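Local coordinates for protein NADPH Quinone Oxidoreductase (Streptococcus mutans, PDB 4F8Y) that probably reduces quinones such as menadione at the expense of NADPH, using a bound flavin-adenine dinucleotide as the redox cofactor, at residues I3-T8 with V33-L38. Numbering follows the deposited sequence.
Sequences ILIVYT and VSTLDL
The carboxylate of Asp37 meets the phenol ring of Tyr7 at its edge, with OD2 3.6 Å from CE2 and the two planes turned almost perpendicular, 88° apart. Both side chains run the same way from the sheet, on the face that also carries Ile5 and Thr35, where Ala17 and Leu20 of helix 15-26 touch Tyr7. Asp37 has its CG anti to the backbone N (chi1 -170°), which brings the carboxylate alongside the ring; OD1 accepts from the backbone N of Ala40 and from a water. That water also donates to Tyr7 O, 2.6 Å away, so this carbonyl serves both the water and Leu38 N. Farther back, Ile5 CD1 packs on Val33 CG1 at 3.6 Å, and Thr35 OG1 is bonded to Gln24. On the other face Leu4 CD1 lies close to Ser34 OG, a buried hydroxyl without a hydrogen-bonding partner. Val6 CG1 meets Leu38 CD1 at 3.8 Å, and Leu38 CD1 also touches Thr8 OG1 at 3.6 Å.

Between the two strands runs a parallel ladder in which residues 3-7 use only their odd-numbered amides and carbonyls: Ser34 N donates to Ile3 O, Ile5 N to Ser34 O, Leu36 N to Ile5 O (2.8 Å, nearly straight) and Tyr7 N to Leu36 O. Leu4 and Val6 bond instead to strand 76-82. This right-handed beta-alpha-beta unit of the flavodoxin-like fold thus pairs an inner strand with an outermost one; the water bridges Tyr7 O and Asp37 OD1 across their C-terminal ends, and the side chain of Tyr7 lies about 7 Å from the bound FAD.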
loop_
_atom_site.group_PDB
_atom_site.type_symbol
_atom_site.label_atom_id
_atom_site.label_comp_id
_atom_site.label_asym_id
_atom_site.label_seq_id
_atom_site.Cartn_x
_atom_site.Cartn_y
_atom_site.Cartn_z
ATOM N N ILE A 3 -17.567 -12.744 -11.380
ATOM C CA ILE A 3 -17.230 -11.645 -10.481
ATOM C C ILE A 3 -16.330 -12.113 -9.350
ATOM O O ILE A 3 -16.697 -13.005 -8.587
ATOM C CB ILE A 3 -18.493 -10.980 -9.877
ATOM C CG1 ILE A 3 -19.423 -10.492 -10.995
ATOM C CG2 ILE A 3 -18.113 -9.844 -8.939
ATOM C CD1 ILE A 3 -20.457 -9.481 -10.552
ATOM N N LEU A 4 -15.148 -11.516 -9.245
ATOM C CA LEU A 4 -14.272 -11.804 -8.120
ATOM C C LEU A 4 -14.293 -10.628 -7.143
ATOM O O LEU A 4 -13.893 -9.515 -7.490
ATOM C CB LEU A 4 -12.844 -12.097 -8.600
ATOM C CG LEU A 4 -11.779 -12.346 -7.521
ATOM C CD1 LEU A 4 -11.865 -13.756 -6.957
ATOM C CD2 LEU A 4 -10.388 -12.073 -8.064
ATOM N N ILE A 5 -14.787 -10.874 -5.933
ATOM C CA ILE A 5 -14.722 -9.884 -4.863
ATOM C C ILE A 5 -13.439 -10.142 -4.087
ATOM O O ILE A 5 -13.275 -11.216 -3.508
ATOM C CB ILE A 5 -15.915 -9.998 -3.867
ATOM C CG1 ILE A 5 -17.270 -9.897 -4.581
ATOM C CG2 ILE A 5 -15.807 -8.939 -2.764
ATOM C CD1 ILE A 5 -18.401 -10.601 -3.847
ATOM N N VAL A 6 -12.523 -9.179 -4.082
ATOM C CA VAL A 6 -11.350 -9.259 -3.212
ATOM C C VAL A 6 -11.622 -8.431 -1.952
ATOM O O VAL A 6 -11.762 -7.212 -2.020
ATOM C CB VAL A 6 -10.061 -8.785 -3.918
ATOM C CG1 VAL A 6 -8.854 -9.027 -3.034
ATOM C CG2 VAL A 6 -9.895 -9.508 -5.240
ATOM N N TYR A 7 -11.705 -9.112 -0.810
ATOM C CA TYR A 7 -12.138 -8.499 0.445
ATOM C C TYR A 7 -11.002 -8.454 1.483
ATOM O O TYR A 7 -10.282 -9.440 1.696
ATOM C CB TYR A 7 -13.372 -9.243 0.984
ATOM C CG TYR A 7 -13.664 -9.040 2.459
ATOM C CD1 TYR A 7 -14.399 -7.946 2.901
ATOM C CD2 TYR A 7 -13.218 -9.958 3.409
ATOM C CE1 TYR A 7 -14.673 -7.765 4.254
ATOM C CE2 TYR A 7 -13.481 -9.783 4.756
ATOM C CZ TYR A 7 -14.212 -8.688 5.172
ATOM O OH TYR A 7 -14.473 -8.511 6.513
ATOM N N THR A 8 -10.853 -7.300 2.123
ATOM C CA THR A 8 -9.711 -7.039 2.979
ATOM C C THR A 8 -10.147 -6.414 4.299
ATOM O O THR A 8 -10.405 -5.214 4.369
ATOM C CB THR A 8 -8.699 -6.091 2.279
ATOM O OG1 THR A 8 -8.299 -6.651 1.020
ATOM C CG2 THR A 8 -7.457 -5.868 3.147
ATOM N N VAL A 33 -20.086 -15.854 -8.827
ATOM C CA VAL A 33 -19.336 -14.976 -7.930
ATOM C C VAL A 33 -18.376 -15.751 -7.024
ATOM O O VAL A 33 -18.766 -16.717 -6.374
ATOM C CB VAL A 33 -20.286 -14.127 -7.041
ATOM C CG1 VAL A 33 -19.493 -13.167 -6.149
ATOM C CG2 VAL A 33 -21.310 -13.373 -7.894
ATOM N N SER A 34 -17.119 -15.328 -6.980
ATOM C CA SER A 34 -16.164 -15.921 -6.048
ATOM C C SER A 34 -15.505 -14.860 -5.144
ATOM O O SER A 34 -15.039 -13.814 -5.612
ATOM C CB SER A 34 -15.125 -16.774 -6.786
ATOM O OG SER A 34 -13.980 -16.022 -7.143
ATOM N N THR A 35 -15.503 -15.133 -3.842
ATOM C CA THR A 35 -14.951 -14.209 -2.857
ATOM C C THR A 35 -13.548 -14.647 -2.411
ATOM O O THR A 35 -13.315 -15.813 -2.064
ATOM C CB THR A 35 -15.883 -14.064 -1.619
ATOM O OG1 THR A 35 -17.154 -13.525 -2.018
ATOM C CG2 THR A 35 -15.250 -13.148 -0.574
ATOM N N LEU A 36 -12.615 -13.705 -2.444
ATOM C CA LEU A 36 -11.270 -13.942 -1.960
ATOM C C LEU A 36 -11.052 -13.123 -0.678
ATOM O O LEU A 36 -10.801 -11.913 -0.711
ATOM C CB LEU A 36 -10.248 -13.583 -3.042
ATOM C CG LEU A 36 -8.787 -13.649 -2.640
ATOM C CD1 LEU A 36 -8.459 -15.029 -2.101
ATOM C CD2 LEU A 36 -7.911 -13.267 -3.830
ATOM N N ASP A 37 -11.196 -13.792 0.457
ATOM C CA ASP A 37 -10.935 -13.178 1.746
ATOM C C ASP A 37 -9.433 -13.317 2.018
ATOM O O ASP A 37 -8.957 -14.378 2.455
ATOM C CB ASP A 37 -11.780 -13.879 2.815
ATOM C CG ASP A 37 -11.768 -13.162 4.153
ATOM O OD1 ASP A 37 -10.771 -12.500 4.492
ATOM O OD2 ASP A 37 -12.762 -13.285 4.889
ATOM N N LEU A 38 -8.678 -12.261 1.723
ATOM C CA LEU A 38 -7.224 -12.316 1.867
ATOM C C LEU A 38 -6.807 -12.690 3.299
ATOM O O LEU A 38 -5.849 -13.444 3.502
ATOM C CB LEU A 38 -6.584 -10.991 1.429
ATOM C CG LEU A 38 -6.791 -10.579 -0.027
ATOM C CD1 LEU A 38 -6.174 -9.216 -0.283
ATOM C CD2 LEU A 38 -6.229 -11.624 -0.968
HETATM O O HOH W 1 -9.727 -10.192 4.160
#